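Local atomic coordinates of metazoan TIR-STING fusion (Crassostrea gigas, PDB entry 6WT6), a protein that joins a TIR domain and a STING ligand-binding domain in a single chain, two modules known from innate immune signalling. Residues S21-R26 with C83-I88; D51-E54 with T59-F62; L89-A94 with F103-A108. One frame throughout, in Å; residues are numbered along the deposited sequence.

Interaction 1: residues S21-R26 with C83-I88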
loop_
_atom_site.group_PDB
_atom_site.type_symbol
_atom_site.label_atom_id
_atom_site.label_comp_id
_atom_site.label_asym_id
_atom_site.label_seq_id
_atom_site.Cartn_x
_atom_site.Cartn_y
_atom_site.Cartn_z
ATOM N N SER A 21 -8.566 20.485 30.740
ATOM C CA SER A 21 -7.111 20.389 30.735
ATOM C C SER A 21 -6.662 19.025 30.216
ATOM O O SER A 21 -6.113 18.924 29.118
ATOM C CB SER A 21 -6.553 20.638 32.137
ATOM O OG SER A 21 -5.143 20.777 32.120
ATOM N N VAL A 22 -6.898 17.978 31.000
ATOM C CA VAL A 22 -6.571 16.612 30.605
ATOM C C VAL A 22 -7.729 16.077 29.768
ATOM O O VAL A 22 -8.864 16.023 30.268
ATOM C CB VAL A 22 -6.316 15.717 31.824
ATOM C CG1 VAL A 22 -6.165 14.266 31.393
ATOM C CG2 VAL A 22 -5.076 16.184 32.581
ATOM N N PRO A 23 -7.501 15.677 28.520
ATOM C CA PRO A 23 -8.615 15.306 27.644
ATOM C C PRO A 23 -9.187 13.935 27.969
ATOM O O PRO A 23 -8.514 13.057 28.510
ATOM C CB PRO A 23 -7.977 15.315 26.252
ATOM C CG PRO A 23 -6.556 14.955 26.506
ATOM C CD PRO A 23 -6.201 15.587 27.830
ATOM N N VAL A 24 -10.461 13.769 27.623
ATOM C CA VAL A 24 -11.124 12.476 27.733
ATOM C C VAL A 24 -10.783 11.651 26.499
ATOM O O VAL A 24 -10.787 12.162 25.371
ATOM C CB VAL A 24 -12.643 12.664 27.889
ATOM C CG1 VAL A 24 -13.294 11.386 28.393
ATOM C CG2 VAL A 24 -12.926 13.811 28.834
ATOM N N LEU A 25 -10.478 10.374 26.703
ATOM C CA LEU A 25 -9.935 9.545 25.636
ATOM C C LEU A 25 -11.036 8.819 24.871
ATOM O O LEU A 25 -12.088 8.483 25.420
ATOM C CB LEU A 25 -8.938 8.536 26.201
ATOM C CG LEU A 25 -7.671 9.159 26.789
ATOM C CD1 LEU A 25 -6.751 8.081 27.341
ATOM C CD2 LEU A 25 -6.953 10.014 25.747
ATOM N N ARG A 26 -10.764 8.560 23.590
ATOM C CA ARG A 26 -11.740 7.999 22.661
ATOM C C ARG A 26 -11.937 6.503 22.887
ATOM O O ARG A 26 -11.599 5.979 23.952
ATOM C CB ARG A 26 -11.298 8.270 21.219
ATOM C CG ARG A 26 -12.423 8.380 20.193
ATOM C CD ARG A 26 -11.854 8.561 18.792
ATOM N NE ARG A 26 -10.705 7.688 18.561
ATOM C CZ ARG A 26 -9.954 7.705 17.464
ATOM N NH1 ARG A 26 -10.227 8.554 16.481
ATOM N NH2 ARG A 26 -8.926 6.874 17.347
ATOM N N CYS A 83 -3.530 2.100 21.286
ATOM C CA CYS A 83 -4.314 2.640 22.386
ATOM C C CYS A 83 -3.751 3.940 22.939
ATOM O O CYS A 83 -4.266 4.443 23.941
ATOM C CB CYS A 83 -4.407 1.613 23.516
ATOM S SG CYS A 83 -5.092 0.020 23.015
ATOM N N SER A 84 -2.711 4.492 22.328
ATOM C CA SER A 84 -2.113 5.733 22.794
ATOM C C SER A 84 -2.473 6.864 21.842
ATOM O O SER A 84 -2.243 6.768 20.631
ATOM C CB SER A 84 -0.595 5.606 22.925
ATOM O OG SER A 84 -0.250 4.823 24.057
ATOM N N LYS A 85 -3.048 7.929 22.402
ATOM C CA LYS A 85 -3.383 9.107 21.612
ATOM C C LYS A 85 -2.141 9.696 20.954
ATOM O O LYS A 85 -2.116 9.929 19.739
ATOM C CB LYS A 85 -4.078 10.127 22.513
ATOM C CG LYS A 85 -4.231 11.514 21.941
ATOM C CD LYS A 85 -4.365 12.505 23.082
ATOM C CE LYS A 85 -4.787 13.869 22.602
ATOM N NZ LYS A 85 -6.218 13.865 22.217
ATOM N N ASN A 86 -1.092 9.924 21.737
ATOM C CA ASN A 86 0.182 10.397 21.222
ATOM C C ASN A 86 1.267 9.358 21.486
ATOM O O ASN A 86 1.154 8.521 22.385
ATOM C CB ASN A 86 0.574 11.744 21.850
ATOM C CG ASN A 86 -0.332 12.886 21.404
ATOM O OD1 ASN A 86 -1.399 13.110 21.976
ATOM N ND2 ASN A 86 0.099 13.620 20.385
ATOM N N VAL A 87 2.321 9.407 20.675
ATOM C CA VAL A 87 3.511 8.584 20.866
ATOM C C VAL A 87 4.695 9.523 21.042
ATOM O O VAL A 87 4.986 10.338 20.155
ATOM C CB VAL A 87 3.748 7.619 19.691
ATOM C CG1 VAL A 87 5.088 6.918 19.842
ATOM C CG2 VAL A 87 2.627 6.599 19.613
ATOM N N ILE A 88 5.375 9.414 22.179
ATOM C CA ILE A 88 6.532 10.241 22.499
ATOM C C ILE A 88 7.792 9.458 22.147
ATOM O O ILE A 88 8.053 8.394 22.722
ATOM C CB ILE A 88 6.529 10.655 23.978
ATOM C CG1 ILE A 88 5.370 11.613 24.265
ATOM C CG2 ILE A 88 7.854 11.286 24.367
ATOM C CD1 ILE A 88 5.192 11.931 25.732
#
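K85 lays its aliphatic chain against P23 and L25, and these three side chains make up nearly all of the contact between residues 21-26 and 83-88. The lysine lies at a corner of the chain, with its CB directed at the N-terminal residues. CG is anti to the backbone N (chi1 167°), and the next two torsions stay close to extended, so the methylenes run as a nearly straight rod past both partners. L25 meets the base of this rod: its CD2 methyl approaches K85 CB to 4.3 Å and K85 CD to 4.5 Å. The leucine bond from CA does not itself aim at K85. With CG beside the backbone N and CD1 carrying the extended end of the chain, it is the CD2 branch that turns inward. Further along, the CG corner of P23 faces the far end of the lysine, 4.4 Å from K85 CE. There chi4 of 74° turns K85 NZ off the line of the chain, and it too ends 4.4 Å from P23 CG.

The loop that approaches in this way precedes strand 31-36, one of whose two neighbours in the parallel sheet is strand 84-91. P23 O accepts a hydrogen bond from H32, and L25 also packs on H32, while K85 rests on H29 and K161. The contact is made mainly by the methylenes of a charged side chain; no hydrogen bond or salt bridge spans it. The few, rather long approaches imply loose van der Waals cover at the surface, with little directional preference of its own.

Interaction 2: residues D51-E54 with T59-F62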
loop_
_atom_site.group_PDB
_atom_site.type_symbol
_atom_site.label_atom_id
_atom_site.label_comp_id
_atom_site.label_asym_id
_atom_site.label_seq_id
_atom_site.Cartn_x
_atom_site.Cartn_y
_atom_site.Cartn_z
ATOM N N ASP A 51 7.525 10.406 34.675
ATOM C CA ASP A 51 7.118 10.971 35.956
ATOM C C ASP A 51 6.647 12.412 35.807
ATOM O O ASP A 51 5.757 12.854 36.543
ATOM C CB ASP A 51 8.269 10.884 36.960
ATOM C CG ASP A 51 8.624 9.450 37.321
ATOM O OD1 ASP A 51 7.760 8.562 37.157
ATOM O OD2 ASP A 51 9.765 9.210 37.773
ATOM N N SER A 52 7.219 13.153 34.854
ATOM C CA SER A 52 6.800 14.534 34.634
ATOM C C SER A 52 5.385 14.601 34.079
ATOM O O SER A 52 4.608 15.490 34.451
ATOM C CB SER A 52 7.770 15.235 33.685
ATOM O OG SER A 52 9.097 15.195 34.174
ATOM N N VAL A 53 5.031 13.680 33.182
ATOM C CA VAL A 53 3.718 13.729 32.548
ATOM C C VAL A 53 2.646 13.175 33.476
ATOM O O VAL A 53 1.584 13.782 33.649
ATOM C CB VAL A 53 3.740 12.971 31.210
ATOM C CG1 VAL A 53 2.432 13.165 30.482
ATOM C CG2 VAL A 53 4.887 13.436 30.362
ATOM N N GLU A 54 2.907 12.015 34.085
ATOM C CA GLU A 54 1.868 11.341 34.857
ATOM C C GLU A 54 1.459 12.143 36.086
ATOM O O GLU A 54 0.311 12.045 36.533
ATOM C CB GLU A 54 2.330 9.936 35.252
ATOM C CG GLU A 54 2.365 8.953 34.082
ATOM C CD GLU A 54 2.147 7.511 34.511
ATOM O OE1 GLU A 54 2.646 7.125 35.588
ATOM O OE2 GLU A 54 1.463 6.763 33.777
ATOM N N THR A 59 -2.282 9.901 31.668
ATOM C CA THR A 59 -2.035 8.474 31.845
ATOM C C THR A 59 -1.163 7.981 30.696
ATOM O O THR A 59 -1.528 8.135 29.525
ATOM C CB THR A 59 -3.347 7.691 31.901
ATOM O OG1 THR A 59 -4.027 7.985 33.126
ATOM C CG2 THR A 59 -3.086 6.194 31.816
ATOM N N CYS A 60 -0.020 7.388 31.027
ATOM C CA CYS A 60 0.951 6.975 30.027
ATOM C C CYS A 60 1.177 5.469 30.076
ATOM O O CYS A 60 0.839 4.793 31.052
ATOM C CB CYS A 60 2.288 7.700 30.217
ATOM S SG CYS A 60 2.252 9.457 29.830
ATOM N N CYS A 61 1.756 4.956 28.994
ATOM C CA CYS A 61 2.164 3.562 28.878
ATOM C C CYS A 61 3.685 3.515 28.839
ATOM O O CYS A 61 4.304 4.116 27.954
ATOM C CB CYS A 61 1.568 2.913 27.628
ATOM S SG CYS A 61 2.107 1.209 27.322
ATOM N N PHE A 62 4.281 2.805 29.796
ATOM C CA PHE A 62 5.729 2.746 29.959
ATOM C C PHE A 62 6.162 1.287 29.960
ATOM O O PHE A 62 5.696 0.503 30.793
ATOM C CB PHE A 62 6.156 3.444 31.253
ATOM C CG PHE A 62 7.623 3.758 31.323
ATOM C CD1 PHE A 62 8.162 4.767 30.545
ATOM C CD2 PHE A 62 8.457 3.059 32.179
ATOM C CE1 PHE A 62 9.509 5.065 30.610
ATOM C CE2 PHE A 62 9.807 3.354 32.249
ATOM C CZ PHE A 62 10.333 4.360 31.464
#
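C60 and E54, the two residues with most surface buried by the contact, are tied by a hydrogen bond from strand backbone to helix side chain. C60 N donates to E54 OE2 at 3.2 Å, with an angle of 156° at the hydrogen, and the carboxylate receives it on the anti lone pair of that oxygen. E54 reaches the strand because its CG sits beside the backbone N (chi1 -72°) and the chain then runs out extended, alongside the cysteine; OE2 comes 3.8 Å from C60 CB. The same oxygen lies 3.4 Å from C60 O, a proximity of two acceptors that makes no bond and is probably mildly unfavourable. OE1, the other carboxylate oxygen, forms a salt bridge with R65, which probably helps to hold the group in place and offsets its charge.

V53 adds an apolar contact. Its CG1 methyl packs on C60 SG at 3.8 Å, and CB of the valine is nearly as close. The thiol thus lies against the helix while the amide of the same residue is taken by the neighbouring glutamate.

Helix 43-56 and strand 60-62 are consecutive parts of a beta-alpha-beta unit that starts with strand 31-36. Strand 60-62 is the outermost on its side of the parallel sheet; T59 and C61 make backbone bonds to strand 31-36, whereas the C60 amide is received by E54. V53 also packs on I155 and I159 of helix 153-159, and C60 on L50 and A33, placing the contact between the helix layer and the sheet edge.

Interaction 3: residues L89-A94 with F103-A108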
loop_
_atom_site.group_PDB
_atom_site.type_symbol
_atom_site.label_atom_id
_atom_site.label_comp_id
_atom_site.label_asym_id
_atom_site.label_seq_id
_atom_site.Cartn_x
_atom_site.Cartn_y
_atom_site.Cartn_z
ATOM N N LEU A 89 8.569 9.977 21.197
ATOM C CA LEU A 89 9.822 9.362 20.773
ATOM C C LEU A 89 10.979 10.019 21.514
ATOM O O LEU A 89 11.178 11.234 21.406
ATOM C CB LEU A 89 10.018 9.497 19.263
ATOM C CG LEU A 89 9.013 8.824 18.325
ATOM C CD1 LEU A 89 9.381 9.109 16.875
ATOM C CD2 LEU A 89 8.948 7.326 18.575
ATOM N N VAL A 90 11.739 9.220 22.261
ATOM C CA VAL A 90 12.920 9.697 22.975
ATOM C C VAL A 90 14.124 9.426 22.076
ATOM O O VAL A 90 14.658 8.316 22.047
ATOM C CB VAL A 90 13.071 9.026 24.340
ATOM C CG1 VAL A 90 14.246 9.625 25.096
ATOM C CG2 VAL A 90 11.785 9.157 25.142
ATOM N N ILE A 91 14.558 10.450 21.348
ATOM C CA ILE A 91 15.573 10.314 20.311
ATOM C C ILE A 91 16.847 10.989 20.802
ATOM O O ILE A 91 16.917 12.222 20.893
ATOM C CB ILE A 91 15.104 10.911 18.979
ATOM C CG1 ILE A 91 13.854 10.178 18.488
ATOM C CG2 ILE A 91 16.220 10.843 17.949
ATOM C CD1 ILE A 91 13.367 10.642 17.137
ATOM N N SER A 92 17.859 10.179 21.104
ATOM C CA SER A 92 19.156 10.643 21.583
ATOM C C SER A 92 20.233 10.260 20.574
ATOM O O SER A 92 19.922 9.615 19.563
ATOM C CB SER A 92 19.453 10.040 22.959
ATOM O OG SER A 92 19.631 8.636 22.874
ATOM N N PRO A 93 21.498 10.644 20.782
ATOM C CA PRO A 93 22.556 10.094 19.919
ATOM C C PRO A 93 22.657 8.582 19.993
ATOM O O PRO A 93 22.918 7.932 18.975
ATOM C CB PRO A 93 23.827 10.783 20.441
ATOM C CG PRO A 93 23.462 11.314 21.791
ATOM C CD PRO A 93 22.028 11.701 21.662
ATOM N N ALA A 94 22.446 8.000 21.175
ATOM C CA ALA A 94 22.506 6.551 21.316
ATOM C C ALA A 94 21.259 5.870 20.770
ATOM O O ALA A 94 21.325 4.706 20.356
ATOM C CB ALA A 94 22.712 6.170 22.782
ATOM N N PHE A 103 13.705 0.014 14.056
ATOM C CA PHE A 103 12.700 -1.008 14.318
ATOM C C PHE A 103 11.503 -0.430 15.063
ATOM O O PHE A 103 10.513 -0.031 14.442
ATOM C CB PHE A 103 13.324 -2.162 15.108
ATOM C CG PHE A 103 12.577 -3.457 14.983
ATOM C CD1 PHE A 103 12.471 -4.093 13.759
ATOM C CD2 PHE A 103 11.999 -4.048 16.092
ATOM C CE1 PHE A 103 11.788 -5.285 13.640
ATOM C CE2 PHE A 103 11.316 -5.243 15.981
ATOM C CZ PHE A 103 11.210 -5.861 14.753
ATOM N N GLU A 104 11.591 -0.370 16.396
ATOM C CA GLU A 104 10.432 0.024 17.190
ATOM C C GLU A 104 10.047 1.476 16.938
ATOM O O GLU A 104 8.860 1.821 16.989
ATOM C CB GLU A 104 10.703 -0.199 18.677
ATOM C CG GLU A 104 9.447 -0.142 19.523
ATOM C CD GLU A 104 9.735 -0.048 21.007
ATOM O OE1 GLU A 104 10.310 -1.002 21.575
ATOM O OE2 GLU A 104 9.377 0.987 21.609
ATOM N N MET A 105 11.027 2.339 16.668
ATOM C CA MET A 105 10.716 3.743 16.422
ATOM C C MET A 105 9.954 3.913 15.113
ATOM O O MET A 105 9.002 4.700 15.039
ATOM C CB MET A 105 12.001 4.571 16.414
ATOM C CG MET A 105 11.810 6.081 16.361
ATOM S SD MET A 105 13.364 6.905 15.960
ATOM C CE MET A 105 13.321 6.760 14.174
ATOM N N LEU A 106 10.343 3.172 14.073
ATOM C CA LEU A 106 9.676 3.298 12.782
ATOM C C LEU A 106 8.275 2.703 12.795
ATOM O O LEU A 106 7.462 3.052 11.933
ATOM C CB LEU A 106 10.511 2.637 11.685
ATOM C CG LEU A 106 11.935 3.176 11.530
ATOM C CD1 LEU A 106 12.638 2.512 10.359
ATOM C CD2 LEU A 106 11.917 4.687 11.365
ATOM N N MET A 107 7.977 1.817 13.748
ATOM C CA MET A 107 6.620 1.298 13.869
ATOM C C MET A 107 5.634 2.392 14.251
ATOM O O MET A 107 4.463 2.330 13.863
ATOM C CB MET A 107 6.573 0.170 14.900
ATOM C CG MET A 107 7.368 -1.057 14.515
ATOM S SD MET A 107 7.276 -2.373 15.745
ATOM C CE MET A 107 8.434 -3.537 15.036
ATOM N N ALA A 108 6.083 3.395 15.007
ATOM C CA ALA A 108 5.219 4.510 15.370
ATOM C C ALA A 108 5.049 5.508 14.233
ATOM O O ALA A 108 4.091 6.288 14.246
ATOM C CB ALA A 108 5.766 5.226 16.604
#
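L89 and M105 cross at about a right angle, with the forked end of the leucine set against the thioether chain. Both branches take part: L89 CD2 lies 3.8 Å from M105 CG and L89 CD1 3.9 Å from it, so the fork straddles this one methylene. M105 presents it by swinging CG anti to its own backbone N (chi1 -172°), which carries the side chain straight from the helix toward the strand. A bend at chi3 (84°) then turns CE off the line of the chain.

I91, two residues further along the strand, meets the next atom of the methionine. Its side chain again crosses M105 at roughly a right angle, and I91 CD1 touches SD at 3.9 Å. The two strand residues therefore touch successive atoms of the methionine chain. A108, one helical turn after M105, adds its CB methyl 4.3 Å from L89 CD2. Strand 89-91 and helix 104-108 run well off antiparallel (135° between their N-to-C directions) at an axis separation of 10.2 Å, a distance bridged by side chains alone.

All four residues are buried. L89 and A108 also pack on L120, M105 on W100, and I91 on L133 and L137, so the contact belongs to the core between the parallel sheet and a helix of the TIR domain. On the same helix, L106 O accepts a hydrogen bond from R308 of the second subunit. Across the contact itself nothing polar is exchanged: hydrocarbon and sulfur atoms meet in van der Waals contact, so cohesion probably rests on dispersion and apolar burial rather than directed bonds.

All three contacts reach the same four-stranded parallel sheet. Interaction 2 is nested in the loop closed by interaction 1, and interaction 3 follows both along the chain. Interactions 1 and 3 use successive parts of strand 84-91; their centres lie about 20 Å apart, yet they touch where V87 CG1 packs on A108 CB at 3.7 Å. Interaction 2, at the edge strand 60-62, is centred about 11 Å from interaction 1 and about 18 Å from interaction 3, without touching either. Together they place the N-terminal residues and two helices, 43-56 and 104-108, against the sheet of the TIR domain.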